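Local coordinates for peptide-binding protein (Photobacterium damsela subsp. piscicida, PDB 6SQX) that probably acts as a secreted NlpC/P60-type cysteine endopeptidase that cleaves the peptidoglycan of potentially competing bacteria, at residues Q376-K390 / L462-T474. Residues are numbered along the deposited sequence; the frame is centred on the assembly and turned at random.
Sequences QLIPFMTLVSFGNSK and LWNAVGFNTTLLT
Phe386 and Phe468 form an offset edge-to-face pair: ring planes at 89°, centroids 5.4 Å apart, the edge of Phe386 turned to the face of Phe468. Over one face of Phe386, Leu462 CD2 makes a CH-pi contact 3.8 Å from the ring centroid, practically on the normal. Leu462 O lies in plane at an edge of Phe468, whose CZ also meets Val384 CG1. The two phenylalanines are cross-strand neighbours in a non-hydrogen-bonded pair; CG of Phe468 is anti to its backbone N (chi1 -173°), that of Phe386 anti to the carbonyl carbon, which sends the rings off their paired backbones in different directions and lets Phe386 CE2 meet Phe468 CE2 at 3.6 Å.

Strands 382-387 and 467-472 run antiparallel within a six-stranded sheet, between strands 395-405 and 353-355. Paired backbone bonds join Leu383 to Thr471, Ser385 to Asn469 and Gly387 to Gly467. Val466 and Gly467 both face Gly387, a classic beta bulge, and there both glycine N-H groups approach the opposing carbonyls from above their planes.

On the opposite face of the sheet from the phenylalanines, Asn469 ND2 donates to Ser385 OG over 3.0 Å, the hydroxyl almost in the amide plane. One water links Ser385 OG, Leu383 O and Thr471 OG1; three more join the Asn469 amide to Lys390 O. Thr471 OG1 has a further partner in Ala347 O.

At the other end, Leu473 N donates to Met381 O (2.9 Å, 164° at the hydrogen), extending the pairing beyond the strands. Met381 N closes the type II turn on Ile378 O, and Thr382 OG1 donates to the same carbonyl from the opposite face of its plane. Chemically, the phenylalanine face carries the aromatic cluster near Leu462, with Thr382 and Thr470 among its residues; the other combines the Leu383 CG to Leu473 CD2 contact (3.9 Å) with a hydrated amide-hydroxyl group that satisfies buried polar atoms of this NlpC/P60 sheet.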
# COMPACT_ATOMS: atom_id res chain seq x y z
N GLN A 376 11.18 7.32 -22.71
CA GLN A 376 10.79 8.61 -22.15
C GLN A 376 10.10 8.37 -20.81
O GLN A 376 9.07 7.70 -20.75
CB GLN A 376 9.84 9.34 -23.11
CG GLN A 376 9.20 10.60 -22.53
CD GLN A 376 10.16 11.79 -22.46
OE1 GLN A 376 11.11 11.80 -21.67
NE2 GLN A 376 9.90 12.81 -23.28
N LEU A 377 10.69 8.91 -19.73
CA LEU A 377 10.10 8.83 -18.40
C LEU A 377 9.13 9.99 -18.20
O LEU A 377 9.33 11.09 -18.73
CB LEU A 377 11.20 8.88 -17.34
CG LEU A 377 12.23 7.76 -17.39
CD1 LEU A 377 13.08 7.77 -16.14
CD2 LEU A 377 11.56 6.40 -17.55
N ILE A 378 8.07 9.75 -17.44
CA ILE A 378 7.02 10.75 -17.27
C ILE A 378 6.90 11.09 -15.79
O ILE A 378 6.48 10.23 -14.99
CB ILE A 378 5.67 10.25 -17.80
CG1 ILE A 378 5.79 9.87 -19.28
CG2 ILE A 378 4.60 11.30 -17.54
CD1 ILE A 378 4.45 9.55 -19.95
N PRO A 379 7.23 12.31 -15.38
CA PRO A 379 7.03 12.70 -13.97
C PRO A 379 5.59 12.48 -13.55
O PRO A 379 4.65 12.77 -14.31
CB PRO A 379 7.39 14.20 -13.96
CG PRO A 379 8.40 14.34 -15.10
CD PRO A 379 7.88 13.37 -16.17
N PHE A 380 5.43 11.93 -12.35
CA PHE A 380 4.15 11.62 -11.72
C PHE A 380 3.50 10.37 -12.30
O PHE A 380 2.42 9.98 -11.79
CB PHE A 380 3.15 12.78 -11.71
CG PHE A 380 3.65 14.00 -10.96
CD1 PHE A 380 3.44 14.15 -9.58
CD2 PHE A 380 4.35 14.99 -11.62
CE1 PHE A 380 3.92 15.26 -8.90
CE2 PHE A 380 4.82 16.11 -10.94
CZ PHE A 380 4.60 16.25 -9.58
N MET A 381 4.11 9.71 -13.30
CA MET A 381 3.51 8.55 -13.94
C MET A 381 4.51 7.43 -14.15
O MET A 381 4.26 6.54 -14.98
CB MET A 381 2.84 8.96 -15.28
CG MET A 381 1.55 9.72 -15.08
SD MET A 381 0.24 8.67 -14.37
CE MET A 381 -0.75 9.92 -13.58
N THR A 382 5.65 7.45 -13.46
CA THR A 382 6.66 6.41 -13.60
C THR A 382 7.07 5.95 -12.23
O THR A 382 7.35 6.79 -11.37
CB THR A 382 7.90 6.98 -14.30
OG1 THR A 382 7.51 7.61 -15.53
CG2 THR A 382 8.92 5.87 -14.59
N LEU A 383 7.12 4.65 -12.00
CA LEU A 383 7.60 4.10 -10.75
C LEU A 383 9.08 3.76 -10.90
O LEU A 383 9.48 3.17 -11.91
CB LEU A 383 6.84 2.81 -10.42
CG LEU A 383 5.31 2.87 -10.45
CD1 LEU A 383 4.68 1.55 -10.02
CD2 LEU A 383 4.81 4.01 -9.53
N VAL A 384 9.88 4.13 -9.93
CA VAL A 384 11.28 3.73 -9.86
C VAL A 384 11.42 2.72 -8.73
O VAL A 384 11.02 3.02 -7.59
CB VAL A 384 12.23 4.92 -9.62
CG1 VAL A 384 13.69 4.50 -9.89
CG2 VAL A 384 11.84 6.09 -10.53
N SER A 385 11.97 1.54 -9.02
CA SER A 385 12.10 0.51 -8.02
C SER A 385 13.56 0.08 -7.90
O SER A 385 14.35 0.25 -8.83
CB SER A 385 11.17 -0.68 -8.32
OG SER A 385 11.40 -1.22 -9.63
N PHE A 386 13.89 -0.47 -6.74
CA PHE A 386 15.27 -0.72 -6.34
C PHE A 386 15.30 -2.07 -5.63
O PHE A 386 14.38 -2.39 -4.88
CB PHE A 386 15.77 0.35 -5.34
CG PHE A 386 15.45 1.78 -5.74
CD1 PHE A 386 14.22 2.34 -5.42
CD2 PHE A 386 16.39 2.57 -6.40
CE1 PHE A 386 13.89 3.65 -5.78
CE2 PHE A 386 16.10 3.90 -6.74
CZ PHE A 386 14.83 4.44 -6.43
N GLY A 387 16.36 -2.84 -5.84
CA GLY A 387 16.47 -4.08 -5.10
C GLY A 387 17.90 -4.59 -5.08
O GLY A 387 18.80 -4.00 -5.69
N ASN A 388 18.10 -5.72 -4.38
CA ASN A 388 19.43 -6.29 -4.16
C ASN A 388 19.80 -7.37 -5.16
O ASN A 388 20.87 -7.95 -5.04
CB ASN A 388 19.57 -6.85 -2.73
CG ASN A 388 18.73 -8.11 -2.48
OD1 ASN A 388 18.16 -8.70 -3.41
ND2 ASN A 388 18.65 -8.52 -1.22
N SER A 389 18.94 -7.65 -6.14
CA SER A 389 19.23 -8.57 -7.23
C SER A 389 18.54 -8.04 -8.48
O SER A 389 17.72 -7.12 -8.42
CB SER A 389 18.73 -10.00 -6.93
OG SER A 389 17.31 -10.08 -7.03
N LYS A 390 18.86 -8.64 -9.63
CA LYS A 390 18.29 -8.17 -10.89
C LYS A 390 16.77 -8.08 -10.84
O LYS A 390 16.18 -7.09 -11.30
CB LYS A 390 18.72 -9.08 -12.05
CG LYS A 390 18.18 -8.63 -13.41
CD LYS A 390 18.72 -9.46 -14.60
CE LYS A 390 18.31 -10.91 -14.50
NZ LYS A 390 18.77 -11.69 -15.71
N LEU A 462 21.19 4.43 -3.38
CA LEU A 462 20.16 3.77 -4.18
C LEU A 462 20.54 3.74 -5.66
O LEU A 462 20.09 2.85 -6.39
CB LEU A 462 18.81 4.45 -4.01
CG LEU A 462 18.00 4.03 -2.79
CD1 LEU A 462 18.67 4.46 -1.49
CD2 LEU A 462 16.57 4.58 -2.88
N TRP A 463 21.35 4.70 -6.12
CA TRP A 463 21.80 4.67 -7.52
C TRP A 463 22.67 3.46 -7.82
O TRP A 463 22.84 3.14 -9.01
CB TRP A 463 22.63 5.92 -7.85
CG TRP A 463 21.82 7.18 -7.96
CD1 TRP A 463 21.80 8.23 -7.06
CD2 TRP A 463 20.93 7.54 -9.02
NE1 TRP A 463 20.95 9.20 -7.52
CE2 TRP A 463 20.39 8.80 -8.71
CE3 TRP A 463 20.51 6.89 -10.20
CZ2 TRP A 463 19.49 9.46 -9.55
CZ3 TRP A 463 19.62 7.54 -11.03
CH2 TRP A 463 19.12 8.83 -10.71
N ASN A 464 23.23 2.81 -6.80
CA ASN A 464 24.09 1.65 -7.00
C ASN A 464 23.38 0.33 -6.70
O ASN A 464 24.04 -0.72 -6.65
CB ASN A 464 25.37 1.77 -6.17
CG ASN A 464 26.20 2.97 -6.57
OD1 ASN A 464 26.56 3.80 -5.71
ND2 ASN A 464 26.48 3.09 -7.88
N ALA A 465 22.06 0.35 -6.52
CA ALA A 465 21.33 -0.88 -6.24
C ALA A 465 21.53 -1.89 -7.37
O ALA A 465 21.58 -1.51 -8.55
CB ALA A 465 19.83 -0.56 -6.04
N VAL A 466 21.63 -3.17 -7.02
CA VAL A 466 21.83 -4.18 -8.05
C VAL A 466 20.64 -4.20 -9.00
O VAL A 466 20.80 -4.23 -10.23
CB VAL A 466 22.09 -5.56 -7.41
CG1 VAL A 466 22.13 -6.62 -8.49
CG2 VAL A 466 23.42 -5.54 -6.61
N GLY A 467 19.43 -4.19 -8.43
CA GLY A 467 18.20 -4.05 -9.19
C GLY A 467 17.76 -2.59 -9.20
O GLY A 467 17.71 -1.93 -8.15
N PHE A 468 17.41 -2.11 -10.38
CA PHE A 468 17.04 -0.70 -10.53
C PHE A 468 16.19 -0.63 -11.79
O PHE A 468 16.66 -1.02 -12.86
CB PHE A 468 18.32 0.12 -10.67
CG PHE A 468 18.12 1.63 -10.66
CD1 PHE A 468 17.56 2.29 -11.75
CD2 PHE A 468 18.52 2.37 -9.57
CE1 PHE A 468 17.39 3.67 -11.74
CE2 PHE A 468 18.34 3.75 -9.54
CZ PHE A 468 17.77 4.41 -10.61
N ASN A 469 14.95 -0.18 -11.68
CA ASN A 469 14.00 -0.31 -12.78
C ASN A 469 13.12 0.92 -12.85
O ASN A 469 12.89 1.58 -11.85
CB ASN A 469 13.02 -1.49 -12.60
CG ASN A 469 13.70 -2.74 -12.07
OD1 ASN A 469 14.43 -3.41 -12.80
ND2 ASN A 469 13.48 -3.05 -10.79
N THR A 470 12.60 1.21 -14.03
CA THR A 470 11.53 2.17 -14.19
C THR A 470 10.34 1.47 -14.84
O THR A 470 10.51 0.60 -15.70
CB THR A 470 11.94 3.39 -15.05
OG1 THR A 470 12.43 2.95 -16.32
CG2 THR A 470 13.00 4.22 -14.33
N THR A 471 9.13 1.87 -14.44
CA THR A 471 7.90 1.31 -14.99
C THR A 471 6.94 2.46 -15.29
O THR A 471 6.47 3.13 -14.36
CB THR A 471 7.27 0.33 -14.00
OG1 THR A 471 8.24 -0.65 -13.58
CG2 THR A 471 6.02 -0.35 -14.60
N LEU A 472 6.62 2.70 -16.55
CA LEU A 472 5.61 3.69 -16.89
C LEU A 472 4.22 3.17 -16.54
O LEU A 472 3.91 2.01 -16.80
CB LEU A 472 5.62 3.91 -18.40
CG LEU A 472 6.77 4.68 -19.00
CD1 LEU A 472 6.57 4.80 -20.53
CD2 LEU A 472 6.85 6.03 -18.35
N LEU A 473 3.36 4.04 -16.02
CA LEU A 473 1.98 3.66 -15.74
C LEU A 473 1.04 3.94 -16.89
O LEU A 473 -0.07 3.39 -16.93
CB LEU A 473 1.47 4.43 -14.52
CG LEU A 473 2.26 4.20 -13.24
CD1 LEU A 473 1.62 5.02 -12.14
CD2 LEU A 473 2.26 2.71 -12.86
N THR A 474 1.45 4.76 -17.85
CA THR A 474 0.55 5.28 -18.88
C THR A 474 -0.00 4.21 -19.80
O THR A 474 -0.90 4.50 -20.60
CB THR A 474 1.28 6.38 -19.66
OG1 THR A 474 2.59 5.92 -20.01
CG2 THR A 474 1.39 7.64 -18.80
O HOH W 1 9.83 0.12 -11.45
O HOH W 2 16.83 -4.63 -12.40
O HOH W 3 14.77 -5.33 -9.54
O HOH W 4 13.71 -6.35 -12.83